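Local atomic coordinates of antifreeze protein (Uncultured bacterium, PDB entry 6EIO), a protein that probably binds ice crystals and limits their growth, as an antifreeze protein with two faces that interact with ice. Residues I174-S179 against G192-L197; A152-T157 against V178-S183; L88-A93 against R211-N216; T23-I28 against A98-S103; G133-D138 against R161-S166. One frame throughout, in Å; residues are numbered along the deposited sequence. Where two conformers were deposited one is given.

Contact 1: residues I174-S179 against G192-L197; sequences IYWQVS and GTVIAL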
# COMPACT_ATOMS: atom_id res chain seq x y z
N ILE A 174 -2.30 -2.20 7.85
CA ILE A 174 -3.21 -1.53 6.94
C ILE A 174 -2.92 -2.04 5.53
O ILE A 174 -1.76 -2.02 5.09
CB ILE A 174 -3.03 0.00 7.00
CG1 ILE A 174 -3.34 0.53 8.40
CG2 ILE A 174 -3.89 0.69 5.93
CD1 ILE A 174 -2.86 1.95 8.62
N TYR A 175 -3.96 -2.46 4.82
CA TYR A 175 -3.83 -3.03 3.49
C TYR A 175 -4.84 -2.38 2.56
O TYR A 175 -6.03 -2.28 2.89
CB TYR A 175 -4.10 -4.52 3.53
CG TYR A 175 -3.27 -5.29 4.53
CD1 TYR A 175 -3.71 -5.44 5.83
CD2 TYR A 175 -2.07 -5.87 4.16
CE1 TYR A 175 -3.00 -6.18 6.74
CE2 TYR A 175 -1.33 -6.61 5.07
CZ TYR A 175 -1.83 -6.78 6.36
OH TYR A 175 -1.19 -7.57 7.29
N TRP A 176 -4.36 -2.01 1.37
CA TRP A 176 -5.17 -1.40 0.32
C TRP A 176 -5.10 -2.32 -0.89
O TRP A 176 -4.04 -2.43 -1.52
CB TRP A 176 -4.63 -0.02 -0.08
CG TRP A 176 -4.33 0.93 1.03
CD1 TRP A 176 -3.19 0.97 1.80
CD2 TRP A 176 -5.12 2.06 1.46
NE1 TRP A 176 -3.25 2.01 2.69
CE2 TRP A 176 -4.41 2.70 2.50
CE3 TRP A 176 -6.35 2.61 1.05
CZ2 TRP A 176 -4.87 3.86 3.12
CZ3 TRP A 176 -6.81 3.76 1.69
CH2 TRP A 176 -6.08 4.36 2.70
N GLN A 177 -6.21 -2.98 -1.23
CA GLN A 177 -6.29 -3.83 -2.40
C GLN A 177 -6.91 -3.01 -3.52
O GLN A 177 -8.05 -2.55 -3.40
CB GLN A 177 -7.13 -5.08 -2.06
CG GLN A 177 -7.37 -5.98 -3.26
CD GLN A 177 -8.61 -5.61 -4.05
OE1 GLN A 177 -9.67 -5.32 -3.48
NE2 GLN A 177 -8.47 -5.60 -5.37
N VAL A 178 -6.15 -2.80 -4.60
CA VAL A 178 -6.51 -1.87 -5.65
C VAL A 178 -6.70 -2.66 -6.94
O VAL A 178 -5.75 -3.26 -7.47
CB VAL A 178 -5.42 -0.79 -5.80
CG1 VAL A 178 -5.74 0.15 -6.97
CG2 VAL A 178 -5.24 -0.01 -4.50
N SER A 179 -7.93 -2.64 -7.48
CA SER A 179 -8.23 -3.50 -8.62
C SER A 179 -7.71 -2.94 -9.94
O SER A 179 -7.66 -3.69 -10.92
CB SER A 179 -9.74 -3.75 -8.71
OG SER A 179 -10.24 -4.40 -7.56
N GLY A 192 0.83 2.04 4.70
CA GLY A 192 0.22 0.73 4.53
C GLY A 192 0.77 0.01 3.30
O GLY A 192 1.61 0.50 2.55
N THR A 193 0.24 -1.21 3.11
CA THR A 193 0.62 -2.05 1.99
C THR A 193 -0.40 -1.88 0.88
O THR A 193 -1.57 -2.22 1.06
CB THR A 193 0.73 -3.51 2.45
OG1 THR A 193 1.81 -3.64 3.35
CG2 THR A 193 0.97 -4.43 1.27
N VAL A 194 0.06 -1.35 -0.25
CA VAL A 194 -0.78 -1.14 -1.43
C VAL A 194 -0.50 -2.29 -2.40
O VAL A 194 0.64 -2.47 -2.83
CB VAL A 194 -0.46 0.22 -2.09
CG1 VAL A 194 -1.32 0.41 -3.33
CG2 VAL A 194 -0.66 1.35 -1.10
N ILE A 195 -1.53 -3.07 -2.71
CA ILE A 195 -1.40 -4.19 -3.64
C ILE A 195 -2.31 -3.88 -4.82
O ILE A 195 -3.53 -3.97 -4.69
CB ILE A 195 -1.75 -5.55 -3.02
CG1 ILE A 195 -1.18 -5.70 -1.62
CG2 ILE A 195 -1.25 -6.64 -3.96
CD1 ILE A 195 -1.54 -7.02 -0.96
N ALA A 196 -1.71 -3.49 -5.94
CA ALA A 196 -2.46 -3.08 -7.12
C ALA A 196 -2.35 -4.13 -8.21
O ALA A 196 -1.28 -4.72 -8.43
CB ALA A 196 -1.96 -1.75 -7.67
N LEU A 197 -3.45 -4.35 -8.93
CA LEU A 197 -3.39 -5.27 -10.06
C LEU A 197 -2.49 -4.73 -11.16
O LEU A 197 -1.75 -5.50 -11.80
CB LEU A 197 -4.81 -5.49 -10.60
CG LEU A 197 -4.91 -6.52 -11.74
CD1 LEU A 197 -4.47 -7.90 -11.26
CD2 LEU A 197 -6.32 -6.56 -12.27
O HOH W 1 0.73 -3.18 5.85
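In W176, chi1 (-49°) sets CG anti to the carbonyl carbon and chi2 (82°) turns the indole; V194 has CG1 anti to the backbone N and CG2 beside it (chi1 179°). CD1 of W176 then lies 3.9 Å from CG2 of V194. T193 O lies at this edge of the indole, in the ring plane, 3.7 Å from W176 CD1. The ring also meets those of F137 and F190. Its NE1 bonds to K191 O, just before the second segment. G192 sits close to this end. A CB there would run into W176 NE1 and I174 O.

The two strands are parallel and in register. T193 N donates to I174 O, W176 N to T193 O at 2.8 Å, I195 N to W176 O, V178 N to I195 O and L197 N to V178 O. W176, V178, V194 and A196 share one face, where CB of V178 lies 4.0 Å from CB of A196. Y175, Q177, T193 and I195 are on the other. Here Y175 CD2 runs beside T193 CB. At the start of the pair, water 1 donates to I174 O (2.9 Å) and accepts from T193 OG1 (2.8 Å), whose oxygen is also bonded by R211.

An alanine in place of W176 would probably leave K191 O without its indole donor and open a gap beside V194, F137 and F190. The chemistry is that of neighbouring coils in a beta-solenoid: backbone bonds join the strands, apolar groups fill one face, and the few buried polar ends have partners.

Contact 2: residues A152-T157 against V178-S183; sequences ASTLTT and VSSSAS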
# COMPACT_ATOMS: atom_id res chain seq x y z
N ALA A 152 -12.56 -1.27 -5.95
CA ALA A 152 -12.94 -1.83 -7.25
C ALA A 152 -12.31 -1.11 -8.43
O ALA A 152 -12.26 -1.68 -9.52
CB ALA A 152 -14.45 -1.77 -7.42
N SER A 153 -11.74 0.06 -8.20
CA SER A 153 -11.23 0.91 -9.26
C SER A 153 -9.85 1.42 -8.84
O SER A 153 -8.96 0.63 -8.48
CB SER A 153 -12.25 2.01 -9.56
OG SER A 153 -11.82 2.71 -10.71
N THR A 154 -9.65 2.73 -8.92
CA THR A 154 -8.38 3.37 -8.59
C THR A 154 -8.36 3.90 -7.16
O THR A 154 -9.39 4.13 -6.53
CB THR A 154 -8.10 4.52 -9.56
OG1 THR A 154 -9.14 5.49 -9.42
CG2 THR A 154 -8.01 4.05 -11.00
N LEU A 155 -7.13 4.10 -6.69
CA LEU A 155 -6.83 4.74 -5.41
C LEU A 155 -5.94 5.95 -5.70
O LEU A 155 -4.87 5.77 -6.28
CB LEU A 155 -6.08 3.76 -4.51
CG LEU A 155 -5.51 4.34 -3.21
CD1 LEU A 155 -6.59 4.91 -2.30
CD2 LEU A 155 -4.71 3.26 -2.48
N THR A 156 -6.35 7.15 -5.29
CA THR A 156 -5.58 8.34 -5.60
C THR A 156 -5.57 9.30 -4.43
O THR A 156 -6.43 9.28 -3.55
CB THR A 156 -6.09 9.08 -6.84
OG1 THR A 156 -7.41 9.55 -6.59
CG2 THR A 156 -6.04 8.19 -8.05
N THR A 157 -4.56 10.18 -4.45
CA THR A 157 -4.51 11.31 -3.53
C THR A 157 -4.13 12.57 -4.30
O THR A 157 -3.35 12.53 -5.26
CB THR A 157 -3.50 11.09 -2.39
OG1 THR A 157 -2.19 10.99 -2.95
CG2 THR A 157 -3.81 9.82 -1.61
N VAL A 178 -6.15 -2.80 -4.60
CA VAL A 178 -6.51 -1.87 -5.65
C VAL A 178 -6.70 -2.66 -6.94
O VAL A 178 -5.75 -3.26 -7.47
CB VAL A 178 -5.42 -0.79 -5.80
CG1 VAL A 178 -5.74 0.15 -6.97
CG2 VAL A 178 -5.24 -0.01 -4.50
N SER A 179 -7.93 -2.64 -7.48
CA SER A 179 -8.23 -3.50 -8.62
C SER A 179 -7.71 -2.94 -9.94
O SER A 179 -7.66 -3.69 -10.92
CB SER A 179 -9.74 -3.75 -8.71
OG SER A 179 -10.24 -4.40 -7.56
N SER A 180 -7.35 -1.67 -9.98
CA SER A 180 -6.68 -1.13 -11.17
C SER A 180 -5.35 -0.53 -10.74
O SER A 180 -4.44 -1.30 -10.42
CB SER A 180 -7.59 -0.26 -12.02
OG SER A 180 -7.97 0.84 -11.26
N SER A 181 -5.21 0.80 -10.71
CA SER A 181 -3.96 1.47 -10.42
C SER A 181 -4.13 2.50 -9.30
O SER A 181 -5.25 2.91 -8.97
CB SER A 181 -3.43 2.18 -11.67
OG SER A 181 -3.00 1.23 -12.64
N ALA A 182 -2.99 2.90 -8.74
CA ALA A 182 -2.95 3.92 -7.71
C ALA A 182 -2.02 5.05 -8.13
O ALA A 182 -0.98 4.82 -8.76
CB ALA A 182 -2.47 3.35 -6.38
N SER A 183 -2.38 6.28 -7.74
CA SER A 183 -1.55 7.45 -8.04
C SER A 183 -1.58 8.40 -6.85
O SER A 183 -2.64 8.88 -6.42
CB SER A 183 -2.00 8.14 -9.32
OG SER A 183 -0.96 8.93 -9.89
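L155 pairs with A182 and T156 with S183 as short parallel strands, with L155 N bonded to S181 O (3.2 Å), S183 N to L155 O (2.9 Å) and T157 N to S183 O (3.0 Å). Before the strands both segments turn a corner. There S180 N approaches S153 O from above the carbonyl plane at 3.2 Å. S153, S180 and S183 each have two conformers, so their contacts hold for the one given.

V178 and L155 carry the apolar part. Their side chains meet at about a right angle. CG2 of V178 lies 3.9 Å from both CB and CD2 of L155. The other V178 branch, CG1, lies 3.6 Å from S153 O. A182 adds its CB at 4.1 Å from L155 CB. An alanine at V178 would probably open a gap beside L155 CB and CD2 and remove the contact with S153 O.

T156 and S183 share the opposite, less buried face. S179 CB packs on A152 O at 3.4 Å, while S179 OG is bonded to I151 O. T154 OG1 bonds to S127, S181 OG to S199 N, and T157 OG1 to T188 and G185. Serines and threonines thus join backbone or hydroxyl groups of neighbouring segments of the same chain. Stacked corners followed by parallel strands in register, with apolar side chains inward, are typical of the beta-solenoid of ice-binding-like proteins.

Contact 3: residues L88-A93 against R211-N216; sequences LDITTA and RALARN. With SO4 (sulfate ion), chain F.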
# COMPACT_ATOMS: atom_id res chain seq x y z
N LEU A 88 4.27 -14.47 -6.97
CA LEU A 88 3.25 -15.46 -6.63
C LEU A 88 2.58 -15.10 -5.32
O LEU A 88 1.36 -15.23 -5.15
CB LEU A 88 3.88 -16.86 -6.52
CG LEU A 88 4.48 -17.41 -7.81
CD1 LEU A 88 5.28 -18.68 -7.53
CD2 LEU A 88 3.39 -17.69 -8.84
N ASP A 89 3.38 -14.64 -4.35
CA ASP A 89 2.86 -14.36 -3.02
C ASP A 89 2.03 -13.08 -2.98
O ASP A 89 1.07 -13.01 -2.20
CB ASP A 89 4.01 -14.35 -2.01
CG ASP A 89 4.65 -15.72 -1.85
OD1 ASP A 89 4.12 -16.73 -2.36
OD2 ASP A 89 5.70 -15.78 -1.17
N ILE A 90 2.33 -12.09 -3.83
CA ILE A 90 1.46 -10.92 -3.89
C ILE A 90 0.17 -11.23 -4.64
O ILE A 90 -0.87 -10.65 -4.31
CB ILE A 90 2.13 -9.60 -4.32
CG1 ILE A 90 2.51 -9.56 -5.78
CG2 ILE A 90 3.30 -9.29 -3.40
CD1 ILE A 90 2.96 -8.18 -6.24
N THR A 91 0.18 -12.16 -5.60
CA THR A 91 -1.08 -12.62 -6.17
C THR A 91 -1.94 -13.28 -5.09
O THR A 91 -3.13 -12.98 -4.96
CB THR A 91 -0.80 -13.57 -7.33
OG1 THR A 91 -0.18 -12.80 -8.36
CG2 THR A 91 -2.09 -14.23 -7.84
N THR A 92 -1.33 -14.15 -4.28
CA THR A 92 -2.07 -14.78 -3.19
C THR A 92 -2.65 -13.72 -2.25
O THR A 92 -3.83 -13.79 -1.87
CB THR A 92 -1.12 -15.73 -2.44
OG1 THR A 92 -0.72 -16.74 -3.35
CG2 THR A 92 -1.78 -16.33 -1.20
N ALA A 93 -1.84 -12.74 -1.86
CA ALA A 93 -2.28 -11.71 -0.93
C ALA A 93 -3.40 -10.86 -1.52
O ALA A 93 -4.37 -10.52 -0.84
CB ALA A 93 -1.11 -10.83 -0.53
N ARG A 211 4.37 -0.53 1.71
CA ARG A 211 4.89 -1.22 0.53
C ARG A 211 4.04 -0.83 -0.66
O ARG A 211 2.82 -0.69 -0.55
CB ARG A 211 4.81 -2.75 0.67
CG ARG A 211 5.50 -3.28 1.89
CD ARG A 211 5.38 -4.79 1.95
NE ARG A 211 5.98 -5.31 3.16
CZ ARG A 211 5.41 -5.26 4.35
NH1 ARG A 211 4.19 -4.71 4.49
NH2 ARG A 211 6.04 -5.76 5.41
N ALA A 212 4.70 -0.74 -1.82
CA ALA A 212 4.02 -0.51 -3.10
C ALA A 212 4.24 -1.76 -3.94
O ALA A 212 5.34 -1.97 -4.45
CB ALA A 212 4.58 0.72 -3.78
N LEU A 213 3.19 -2.58 -4.06
CA LEU A 213 3.29 -3.90 -4.68
C LEU A 213 2.36 -3.92 -5.90
O LEU A 213 1.14 -4.05 -5.75
CB LEU A 213 2.90 -4.99 -3.66
CG LEU A 213 3.64 -4.91 -2.32
CD1 LEU A 213 3.15 -6.00 -1.38
CD2 LEU A 213 5.17 -4.99 -2.48
N ALA A 214 2.94 -3.77 -7.08
CA ALA A 214 2.19 -3.77 -8.33
C ALA A 214 2.36 -5.13 -8.99
O ALA A 214 3.48 -5.59 -9.22
CB ALA A 214 2.69 -2.66 -9.25
N ARG A 215 1.24 -5.77 -9.30
CA ARG A 215 1.29 -7.12 -9.86
C ARG A 215 1.70 -7.12 -11.33
O ARG A 215 2.71 -7.73 -11.70
CB ARG A 215 -0.05 -7.82 -9.69
CG ARG A 215 -0.33 -8.20 -8.23
CD ARG A 215 -1.66 -8.94 -8.08
NE ARG A 215 -1.70 -10.11 -8.96
CZ ARG A 215 -2.80 -10.74 -9.33
NH1 ARG A 215 -3.97 -10.38 -8.83
NH2 ARG A 215 -2.73 -11.74 -10.20
N ASN A 216 0.90 -6.47 -12.18
CA ASN A 216 1.10 -6.63 -13.61
C ASN A 216 1.67 -5.41 -14.30
O ASN A 216 2.22 -5.54 -15.40
CB ASN A 216 -0.19 -7.10 -14.27
CG ASN A 216 -0.60 -8.47 -13.77
OD1 ASN A 216 0.25 -9.29 -13.40
ND2 ASN A 216 -1.89 -8.71 -13.71
S SO4 F . -4.93 -14.82 -10.83
O1 SO4 F . -5.94 -15.37 -11.74
O2 SO4 F . -5.19 -15.28 -9.47
O3 SO4 F . -4.94 -13.36 -10.91
O4 SO4 F . -3.62 -15.30 -11.27
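T91 and R215 meet at about a right angle, with a sulfate ion at the tip of the arginine. CG2 of T91 stands over one guanidinium face, offset toward the rim and 3.5 Å from R215 NH2. The sulfate lies at the edge instead. Its O3 is in the guanidinium plane and takes a nearly straight bond from R215 NH2, 2.8 Å long with an angle of 171° at the hydrogen. The ion probably comes from the crystallisation liquor. R215 also makes a cation-pi contact with Y94 of helix 81-99, which also carries T91. OG1 of T91 lies 3.1 Å from R215 NE and has a firm partner in K87 O, one turn back.

The bend of R215 at chi3 (54°) places NE beside T91. Nearer the backbone, the arginine serves as an apolar surface. Its CG lies 3.8 Å from CD1 of I90, and the two side chains slide past each other in opposite directions.

This is where helix 81-99 lies alongside the beta-solenoid. A long helix packed beside the solenoid is a known feature of this ice-binding family. I90 is the residue that faces strand 207-214. Its chi1 (71°) sets CG1 between the backbone N and the carbonyl carbon. CG2, anti to the carbonyl carbon, meets CD1 of L213 at 3.9 Å, and CD1 of I90 is 4.0 Å from A214 O. I39 of strand 36-40 touches both I90 and L213, and A33 touches I90 as well. Near R215, K87 NZ of the helix bonds to R215 O.

Contact 4: residues T23-I28 against A98-S103; sequences TVQTPI and AARVAS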
# COMPACT_ATOMS: atom_id res chain seq x y z
N THR A 23 -16.25 -7.85 13.61
CA THR A 23 -15.43 -8.90 13.02
C THR A 23 -13.96 -8.48 13.05
O THR A 23 -13.62 -7.38 12.63
CB THR A 23 -15.86 -9.18 11.59
OG1 THR A 23 -17.23 -9.59 11.59
CG2 THR A 23 -15.00 -10.25 10.95
N VAL A 24 -13.11 -9.37 13.53
CA VAL A 24 -11.68 -9.14 13.62
C VAL A 24 -11.04 -9.68 12.34
O VAL A 24 -11.05 -10.88 12.11
CB VAL A 24 -11.10 -9.82 14.86
CG1 VAL A 24 -9.59 -9.69 14.93
CG2 VAL A 24 -11.74 -9.27 16.12
N GLN A 25 -10.48 -8.80 11.51
CA GLN A 25 -9.74 -9.25 10.35
C GLN A 25 -8.40 -9.82 10.78
O GLN A 25 -7.72 -9.25 11.64
CB GLN A 25 -9.47 -8.08 9.39
CG GLN A 25 -10.71 -7.61 8.67
CD GLN A 25 -11.36 -8.71 7.88
OE1 GLN A 25 -10.71 -9.39 7.11
NE2 GLN A 25 -12.66 -8.91 8.10
N THR A 26 -8.03 -10.95 10.18
CA THR A 26 -6.70 -11.49 10.35
C THR A 26 -5.73 -10.70 9.47
O THR A 26 -6.12 -10.07 8.48
CB THR A 26 -6.66 -12.96 9.94
OG1 THR A 26 -7.02 -13.06 8.57
CG2 THR A 26 -7.60 -13.81 10.80
N PRO A 27 -4.44 -10.74 9.79
CA PRO A 27 -3.46 -10.15 8.87
C PRO A 27 -3.55 -10.83 7.52
O PRO A 27 -4.01 -11.96 7.38
CB PRO A 27 -2.12 -10.43 9.56
CG PRO A 27 -2.46 -10.66 11.00
CD PRO A 27 -3.80 -11.33 10.97
N ILE A 28 -3.10 -10.10 6.50
CA ILE A 28 -2.96 -10.65 5.15
C ILE A 28 -1.51 -11.09 4.97
O ILE A 28 -0.59 -10.27 4.95
CB ILE A 28 -3.36 -9.62 4.09
CG1 ILE A 28 -4.84 -9.31 4.24
CG2 ILE A 28 -3.05 -10.15 2.67
CD1 ILE A 28 -5.29 -8.15 3.42
N ALA A 98 -9.06 -9.41 -1.62
CA ALA A 98 -10.25 -9.13 -2.43
C ALA A 98 -11.41 -10.04 -2.07
O ALA A 98 -12.57 -9.67 -2.31
CB ALA A 98 -9.91 -9.28 -3.91
N ALA A 99 -11.15 -11.24 -1.56
CA ALA A 99 -12.19 -12.21 -1.29
C ALA A 99 -12.82 -12.05 0.08
O ALA A 99 -13.86 -12.66 0.34
CB ALA A 99 -11.64 -13.63 -1.41
N ARG A 100 -12.22 -11.27 0.97
CA ARG A 100 -12.76 -11.20 2.31
C ARG A 100 -14.16 -10.62 2.32
O ARG A 100 -14.45 -9.67 1.59
CB ARG A 100 -11.84 -10.40 3.20
CG ARG A 100 -10.57 -11.16 3.37
CD ARG A 100 -9.63 -10.48 4.25
NE ARG A 100 -8.44 -11.31 4.43
CZ ARG A 100 -7.70 -11.28 5.52
NH1 ARG A 100 -8.02 -10.46 6.52
NH2 ARG A 100 -6.59 -12.01 5.61
N VAL A 101 -15.02 -11.19 3.16
CA VAL A 101 -16.37 -10.70 3.38
C VAL A 101 -16.69 -10.80 4.86
O VAL A 101 -16.18 -11.66 5.56
CB VAL A 101 -17.43 -11.48 2.57
CG1 VAL A 101 -17.28 -11.23 1.08
CG2 VAL A 101 -17.35 -12.98 2.86
N ALA A 102 -17.57 -9.92 5.33
CA ALA A 102 -18.08 -9.99 6.68
C ALA A 102 -19.43 -9.30 6.72
O ALA A 102 -19.65 -8.31 6.03
CB ALA A 102 -17.14 -9.29 7.66
N SER A 103 -20.32 -9.81 7.57
CA SER A 103 -21.67 -9.27 7.63
C SER A 103 -21.68 -7.80 8.05
O SER A 103 -22.61 -7.06 7.71
CB SER A 103 -22.53 -10.08 8.60
OG SER A 103 -21.99 -10.07 9.91
O HOH W 2 -13.75 -11.38 6.97
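R100 and the residues Q25 to I28 form the tight part of this contact. The arginine is extended from CG to NE, with chi2 (-178°) and chi3 (177°) carrying CD and NE straight out. Its guanidinium is gripped at the edge by three oxygens. NH1 donates to T26 O at 2.8 Å, with the oxygen close to the guanidinium plane. NH1 also donates to Q25 OE1 at 3.0 Å, a little out of that plane. NH2 donates to P27 O at 3.1 Å and sits above the carbonyl plane of the proline, 55° out of it. CG1 of I28 covers one face, 3.5 Å from R100 NH2 and offset toward the rim. NE has a further partner, D96 of the helix, in a salt bridge. D96 would probably balance the arginine's charge, and the three carbonyl oxygens fix the rotation of the guanidinium.

Here the loop ahead of strand 36-40 is tied to the C-terminal end of helix 81-99, the helix that flanks the beta-solenoid. I28 also packs on A93 and A97 of that helix. Q150, from strand 147-151, bonds to R100 O.

The other end is looser and lies at the surface. Q25 bends at chi2, and its NE2 reaches V101 only through water 2. The water accepts from Q25 NE2 at 2.9 Å and donates to V101 O at 2.8 Å. Further out, A102 CB merely rests on the side chain of T23, 3.9 Å from its OG1 and 4.0 Å from its CG2. The hydroxyl of that threonine is bonded to D104 OD1.

Contact 5: residues G133-D138 against R161-S166; sequences GDVTFD and RKVLLS. With SO4 (sulfate ion), chain C.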
# COMPACT_ATOMS: atom_id res chain seq x y z
N GLY A 133 -8.24 17.05 2.95
CA GLY A 133 -7.98 16.45 4.23
C GLY A 133 -7.37 15.06 4.22
O GLY A 133 -7.11 14.38 3.21
N ASP A 134 -7.13 14.64 5.45
CA ASP A 134 -6.32 13.47 5.72
C ASP A 134 -7.23 12.33 6.15
O ASP A 134 -8.32 12.56 6.65
CB ASP A 134 -5.33 13.77 6.83
CG ASP A 134 -4.45 14.95 6.50
OD1 ASP A 134 -3.96 15.02 5.35
OD2 ASP A 134 -4.25 15.82 7.38
N VAL A 135 -6.79 11.09 5.97
CA VAL A 135 -7.53 9.94 6.47
C VAL A 135 -6.78 9.39 7.67
O VAL A 135 -5.56 9.25 7.64
CB VAL A 135 -7.80 8.88 5.37
CG1 VAL A 135 -6.48 8.30 4.81
CG2 VAL A 135 -8.74 7.79 5.91
N THR A 136 -7.52 9.09 8.74
CA THR A 136 -6.93 8.59 9.97
C THR A 136 -7.39 7.16 10.21
O THR A 136 -8.59 6.88 10.17
CB THR A 136 -7.33 9.47 11.16
OG1 THR A 136 -6.85 10.79 10.93
CG2 THR A 136 -6.74 8.96 12.45
N PHE A 137 -6.44 6.27 10.46
CA PHE A 137 -6.73 4.92 10.92
C PHE A 137 -6.56 4.91 12.43
O PHE A 137 -5.49 5.27 12.93
CB PHE A 137 -5.78 3.93 10.26
CG PHE A 137 -6.09 3.75 8.80
CD1 PHE A 137 -5.61 4.61 7.83
CD2 PHE A 137 -6.88 2.71 8.39
CE1 PHE A 137 -5.96 4.45 6.51
CE2 PHE A 137 -7.21 2.53 7.06
CZ PHE A 137 -6.75 3.41 6.12
N ASP A 138 -7.62 4.54 13.15
CA ASP A 138 -7.65 4.63 14.60
C ASP A 138 -7.93 3.24 15.15
O ASP A 138 -8.99 2.66 14.90
CB ASP A 138 -8.70 5.65 15.04
CG ASP A 138 -8.61 6.04 16.50
OD1 ASP A 138 -8.30 5.16 17.34
OD2 ASP A 138 -8.89 7.24 16.79
N ARG A 161 -1.70 15.18 0.81
CA ARG A 161 -2.61 14.41 1.65
C ARG A 161 -1.82 13.46 2.55
O ARG A 161 -0.70 13.05 2.22
CB ARG A 161 -3.55 13.52 0.81
CG ARG A 161 -4.44 14.21 -0.22
CD ARG A 161 -5.20 15.40 0.33
NE ARG A 161 -4.41 16.63 0.24
CZ ARG A 161 -4.36 17.58 1.15
NH1 ARG A 161 -5.07 17.50 2.27
NH2 ARG A 161 -3.60 18.64 0.93
N LYS A 162 -2.44 13.07 3.67
CA LYS A 162 -1.77 12.20 4.62
C LYS A 162 -2.67 11.05 5.04
O LYS A 162 -3.88 11.21 5.21
CB LYS A 162 -1.34 12.95 5.88
CG LYS A 162 -0.57 14.24 5.57
CD LYS A 162 -0.38 15.11 6.79
CE LYS A 162 0.19 16.48 6.41
NZ LYS A 162 0.22 17.38 7.59
N VAL A 163 -2.03 9.89 5.27
CA VAL A 163 -2.58 8.80 6.05
C VAL A 163 -1.98 8.91 7.45
O VAL A 163 -0.76 8.84 7.61
CB VAL A 163 -2.26 7.43 5.44
CG1 VAL A 163 -2.79 6.32 6.34
CG2 VAL A 163 -2.85 7.32 4.03
N LEU A 164 -2.85 9.10 8.43
CA LEU A 164 -2.46 9.31 9.81
C LEU A 164 -2.86 8.09 10.65
O LEU A 164 -3.81 7.38 10.33
CB LEU A 164 -3.14 10.57 10.37
CG LEU A 164 -2.81 11.85 9.59
CD1 LEU A 164 -3.64 13.01 10.12
CD2 LEU A 164 -1.32 12.18 9.65
N LEU A 165 -2.12 7.89 11.74
CA LEU A 165 -2.35 6.81 12.68
C LEU A 165 -2.73 7.39 14.03
O LEU A 165 -2.07 8.30 14.53
CB LEU A 165 -1.07 5.97 12.85
CG LEU A 165 -0.50 5.38 11.56
CD1 LEU A 165 0.88 4.76 11.86
CD2 LEU A 165 -1.41 4.37 10.93
N SER A 166 -3.76 6.81 14.64
CA SER A 166 -4.19 7.17 15.98
C SER A 166 -4.54 5.91 16.74
O SER A 166 -4.77 4.84 16.17
CB SER A 166 -5.41 8.10 15.95
OG SER A 166 -5.08 9.40 15.53
S SO4 C . -2.96 9.50 18.97
O1 SO4 C . -3.85 8.43 19.32
O2 SO4 C . -3.33 10.20 17.72
O3 SO4 C . -2.91 10.45 20.07
O4 SO4 C . -1.63 8.93 18.78
O HOH W 3 -2.49 17.65 8.24
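V163 lies at the apolar centre between F137 and V135. Its CG1 touches F137 CD1 at 3.6 Å, and its CG2 lies 3.8 Å from V135 CG1, though V135 has a second conformer. In F137, chi1 (-71°) sets CG beside the backbone N, and chi2 (84°) turns the ring so that CD1 meets V163 CG1. The ring also meets F147 edge-to-face and W176 at a steep angle. L164 O lies at the ring edge, near its plane.

The axes of the parallel strands 135-138 and 163-166 are 28° apart. L164 N donates to V135 O at 2.8 Å; V135 N bonds to K162 O, F137 N to L164 O and S166 N to F137 O. T136, L164, D138 and S166 occupy the other face. L164 CB leans on T136 OG1, and S166 OG lies against T136 CG2. The S166 hydroxyl donates to O2 of a sulfate at 2.9 Å. G167 N holds the same ion, probably from the crystallisation liquor.

At the start of the pair, D134 and K162 run side by side. D134 OD1 takes a weak bond from K162 N (3.0 Å). Water 3 donates to D134 OD2 at 2.7 Å and accepts from K162 NZ at 2.8 Å. In the conformer given, R161 NH1 lies 4.1 Å from D134 OD1, which is well off the guanidinium plane: attraction of charges, not a salt bridge. R161 NH2 is bonded to P159 O. Backbone bonds and the aromatic face thus carry this pairing, and the charges at its edge would probably add only modest attraction, partly through water.

How the contacts relate
Contact 1 is the meeting point, with its centre about 5 Å from that of the chain. Contact 2 shares V178 and S179 with it and continues the chain round the corner, centres about 8 Å apart. Contact 3 adds the next strand: L213 N hydrogen-bonds to V194 O at 2.8 Å. Contact 5 lies about 16 Å from contact 1 between centres, yet W176 CZ2 touches F137 CZ at 3.6 Å. Contacts 3 and 4 both use helix 81-99. Contact 4 reaches contact 1 through a weak bond between Y175 OH and I28 N. The sulfates of contacts 3 and 5 lie at contacts whose centres are about 24 Å apart.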